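Local coordinates for protein putative efflux transporter (Bacteroides eggerthii, PDB 4L8J) that is probably the periplasmic adaptor (membrane-fusion) subunit of an HlyD-type efflux system, linking an inner-membrane transporter to an outer-membrane channel, at residues V10-L22 and P249-S261. Numbering follows the deposited sequence.
Sequences VKTATVSSQSVIL and PFIEEKLMNVPLS
Ser16 and Asn257 form an antiparallel, hydrogen-bonded pair in a sheet of this HlyD-family protein that has two strands within this chain. The sheet joins strand 8-17 to strand 256-259, next to the six-stranded barrel that strand 20-29 enters. Asn257 N donates to Ser16 O at 2.7 Å, almost straight (171°). The Asn257 side chain then reinforces the pair. Its CB lies 3.4 Å from Ser16 OG. With CG anti to its own carbonyl carbon (chi1 -65°), the amide swings toward the serine, and CG also faces Ser16 OG. ND2 donates to Ser16 OG at 3.1 Å, and the hydroxyl oxygen sits in the amide plane. ND2 also lies 3.8 Å from Gln18 CA. With an alanine in place of Asn257, Ser16 OG would probably be left without its amide donor. Next to this pair, Ser17 and Met256, a selenomethionine, form a non-hydrogen-bonded pair. The Val15 and Met256 side chains cross at about a right angle, and Val15 CG1 touches Met256 CB at 3.6 Å. Val15 also packs on Lys305 of the second subunit. Residues of both strands pair in parallel with a strand of that subunit, so the sheet continues across the interface. A type I turn from Ser17 to Val20 leads into strand 20-29. From this turn, Gln18 N donates across to Leu255 O at 2.9 Å. The extended Gln18 side chain runs alongside Leu255. One water donates to Gln18 OE1 at 2.7 Å and accepts from Leu255 N at 2.9 Å.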
# COMPACT_ATOMS: atom_id res chain seq x y z
N VAL A 10 0.50 18.42 26.61
CA VAL A 10 0.10 17.67 25.40
C VAL A 10 1.33 17.15 24.71
O VAL A 10 2.36 17.82 24.72
CB VAL A 10 -0.74 18.53 24.38
CG1 VAL A 10 -2.09 18.97 24.96
CG2 VAL A 10 0.04 19.74 23.86
N LYS A 11 1.22 15.98 24.05
CA LYS A 11 2.29 15.49 23.16
C LYS A 11 1.93 16.01 21.77
O LYS A 11 0.75 16.20 21.47
CB LYS A 11 2.45 13.96 23.19
CG LYS A 11 3.10 13.41 24.46
CD LYS A 11 3.37 11.92 24.35
CE LYS A 11 3.69 11.27 25.68
NZ LYS A 11 2.48 11.09 26.53
N THR A 12 2.95 16.37 20.98
CA THR A 12 2.74 16.94 19.65
C THR A 12 3.66 16.28 18.63
O THR A 12 4.62 15.60 19.00
CB THR A 12 3.01 18.46 19.64
OG1 THR A 12 4.41 18.66 19.89
CG2 THR A 12 2.14 19.26 20.63
N ALA A 13 3.41 16.55 17.36
CA ALA A 13 4.25 16.13 16.25
C ALA A 13 4.18 17.18 15.19
O ALA A 13 3.22 17.96 15.15
CB ALA A 13 3.77 14.79 15.69
N THR A 14 5.20 17.19 14.32
CA THR A 14 5.28 18.10 13.18
C THR A 14 4.63 17.40 11.98
O THR A 14 4.90 16.22 11.77
CB THR A 14 6.76 18.42 12.93
OG1 THR A 14 7.40 18.72 14.17
CG2 THR A 14 6.95 19.56 11.93
N VAL A 15 3.82 18.11 11.19
CA VAL A 15 3.21 17.57 9.96
C VAL A 15 4.37 17.38 8.95
O VAL A 15 5.20 18.28 8.78
CB VAL A 15 2.11 18.52 9.41
CG1 VAL A 15 1.54 18.03 8.08
CG2 VAL A 15 0.98 18.70 10.43
N SER A 16 4.47 16.20 8.32
CA SER A 16 5.54 15.92 7.37
C SER A 16 4.96 15.53 6.00
O SER A 16 3.87 14.96 5.90
CB SER A 16 6.48 14.83 7.91
OG SER A 16 5.85 13.57 8.03
N SER A 17 5.66 15.93 4.94
CA SER A 17 5.29 15.61 3.57
C SER A 17 5.57 14.12 3.37
O SER A 17 6.62 13.64 3.78
CB SER A 17 6.10 16.46 2.60
OG SER A 17 5.69 16.17 1.27
N GLN A 18 4.62 13.38 2.81
CA GLN A 18 4.77 11.92 2.64
C GLN A 18 6.13 11.47 2.06
O GLN A 18 6.76 10.57 2.62
CB GLN A 18 3.64 11.39 1.74
CG GLN A 18 3.77 9.91 1.40
CD GLN A 18 2.78 9.51 0.34
OE1 GLN A 18 2.42 10.29 -0.56
NE2 GLN A 18 2.31 8.29 0.45
N SER A 19 6.56 12.08 0.96
CA SER A 19 7.74 11.59 0.24
C SER A 19 9.05 12.34 0.53
O SER A 19 10.05 12.05 -0.15
CB SER A 19 7.46 11.63 -1.26
OG SER A 19 7.29 12.98 -1.69
N VAL A 20 9.05 13.30 1.45
CA VAL A 20 10.26 14.04 1.80
C VAL A 20 10.95 13.27 2.92
O VAL A 20 10.39 13.08 3.99
CB VAL A 20 9.97 15.53 2.17
CG1 VAL A 20 11.22 16.23 2.72
CG2 VAL A 20 9.44 16.29 0.96
N ILE A 21 12.17 12.78 2.66
CA ILE A 21 12.97 12.06 3.64
C ILE A 21 13.91 13.04 4.32
O ILE A 21 14.58 13.81 3.66
CB ILE A 21 13.75 10.87 3.00
CG1 ILE A 21 12.84 9.94 2.15
CG2 ILE A 21 14.60 10.10 4.07
CD1 ILE A 21 11.68 9.24 2.89
N LEU A 22 13.94 13.00 5.66
CA LEU A 22 14.81 13.87 6.45
C LEU A 22 15.82 13.03 7.21
O LEU A 22 15.45 11.99 7.76
CB LEU A 22 13.98 14.69 7.45
CG LEU A 22 12.81 15.51 6.91
CD1 LEU A 22 12.00 16.09 8.07
CD2 LEU A 22 13.29 16.66 6.04
N PRO A 249 9.14 13.42 -6.30
CA PRO A 249 8.66 14.77 -6.65
C PRO A 249 7.52 14.78 -7.67
O PRO A 249 6.74 15.72 -7.70
CB PRO A 249 9.92 15.47 -7.21
CG PRO A 249 10.76 14.33 -7.76
CD PRO A 249 10.54 13.20 -6.77
N PHE A 250 7.38 13.71 -8.44
CA PHE A 250 6.37 13.50 -9.48
C PHE A 250 4.94 13.43 -8.93
O PHE A 250 4.00 13.58 -9.72
CB PHE A 250 6.67 12.20 -10.24
CG PHE A 250 6.94 10.98 -9.38
CD1 PHE A 250 5.90 10.18 -8.91
CD2 PHE A 250 8.25 10.62 -9.05
CE1 PHE A 250 6.16 9.08 -8.09
CE2 PHE A 250 8.51 9.48 -8.27
CZ PHE A 250 7.47 8.73 -7.79
N ILE A 251 4.75 13.17 -7.60
CA ILE A 251 3.41 13.02 -6.99
C ILE A 251 2.62 14.30 -7.24
O ILE A 251 3.10 15.38 -6.93
CB ILE A 251 3.46 12.64 -5.49
CG1 ILE A 251 3.90 11.17 -5.32
CG2 ILE A 251 2.09 12.91 -4.76
CD1 ILE A 251 4.18 10.80 -3.83
N GLU A 252 1.44 14.17 -7.86
CA GLU A 252 0.59 15.33 -8.18
C GLU A 252 -0.02 15.95 -6.89
O GLU A 252 0.36 17.06 -6.53
CB GLU A 252 -0.50 14.96 -9.19
CG GLU A 252 -1.27 16.17 -9.71
CD GLU A 252 -2.41 15.87 -10.67
OE1 GLU A 252 -2.75 14.68 -10.86
OE2 GLU A 252 -2.98 16.84 -11.23
N GLU A 253 -0.95 15.24 -6.23
CA GLU A 253 -1.58 15.73 -4.99
C GLU A 253 -0.76 15.29 -3.77
O GLU A 253 -0.80 14.12 -3.38
CB GLU A 253 -3.08 15.31 -4.86
CG GLU A 253 -3.41 13.83 -5.02
CD GLU A 253 -4.41 13.22 -4.04
OE1 GLU A 253 -5.24 13.97 -3.47
OE2 GLU A 253 -4.38 11.98 -3.88
N LYS A 254 0.03 16.21 -3.21
CA LYS A 254 0.90 15.99 -2.05
C LYS A 254 0.08 15.60 -0.81
O LYS A 254 -0.92 16.24 -0.49
CB LYS A 254 1.73 17.24 -1.75
CG LYS A 254 2.45 17.85 -2.96
CD LYS A 254 3.51 16.96 -3.57
CE LYS A 254 4.14 17.62 -4.79
NZ LYS A 254 5.13 16.71 -5.45
N LEU A 255 0.48 14.49 -0.16
CA LEU A 255 -0.14 13.97 1.04
C LEU A 255 0.75 14.26 2.24
O LEU A 255 1.97 14.20 2.12
CB LEU A 255 -0.43 12.47 0.93
CG LEU A 255 -1.30 12.00 -0.26
CD1 LEU A 255 -1.57 10.56 -0.14
CD2 LEU A 255 -2.62 12.76 -0.33
N MSE A 256 0.12 14.57 3.41
CA MSE A 256 0.81 14.86 4.68
C MSE A 256 0.64 13.70 5.63
O MSE A 256 -0.42 13.05 5.62
CB MSE A 256 0.24 16.13 5.36
CG MSE A 256 0.25 17.39 4.49
SE MSE A 256 2.07 18.00 4.18
CE MSE A 256 1.98 18.09 2.17
N ASN A 257 1.66 13.43 6.44
CA ASN A 257 1.59 12.43 7.50
C ASN A 257 1.20 13.07 8.80
O ASN A 257 1.82 14.07 9.22
CB ASN A 257 2.94 11.75 7.76
CG ASN A 257 3.51 10.92 6.66
OD1 ASN A 257 2.86 10.00 6.17
ND2 ASN A 257 4.81 11.12 6.39
N VAL A 258 0.25 12.42 9.50
CA VAL A 258 -0.08 12.75 10.89
C VAL A 258 -0.34 11.44 11.62
O VAL A 258 -0.98 10.57 11.04
CB VAL A 258 -1.24 13.76 11.12
CG1 VAL A 258 -0.96 15.12 10.51
CG2 VAL A 258 -2.60 13.22 10.69
N PRO A 259 0.02 11.30 12.92
CA PRO A 259 -0.38 10.08 13.65
C PRO A 259 -1.90 9.95 13.72
O PRO A 259 -2.63 10.96 13.72
CB PRO A 259 0.20 10.31 15.05
CG PRO A 259 1.41 11.21 14.81
CD PRO A 259 0.84 12.18 13.77
N LEU A 260 -2.40 8.72 13.75
CA LEU A 260 -3.84 8.48 13.87
C LEU A 260 -4.38 9.16 15.15
O LEU A 260 -5.46 9.76 15.11
CB LEU A 260 -4.11 6.96 13.91
CG LEU A 260 -5.48 6.48 14.36
CD1 LEU A 260 -6.53 6.89 13.36
CD2 LEU A 260 -5.50 4.97 14.57
N SER A 261 -3.60 9.12 16.25
CA SER A 261 -4.01 9.68 17.55
C SER A 261 -4.23 11.23 17.50
O SER A 261 -4.77 11.80 18.43
CB SER A 261 -3.00 9.30 18.62
OG SER A 261 -1.76 9.96 18.42
O HOH W 1 3.35 14.16 11.76
O HOH W 2 2.57 12.89 -1.35
O HOH W 3 6.28 15.00 -3.61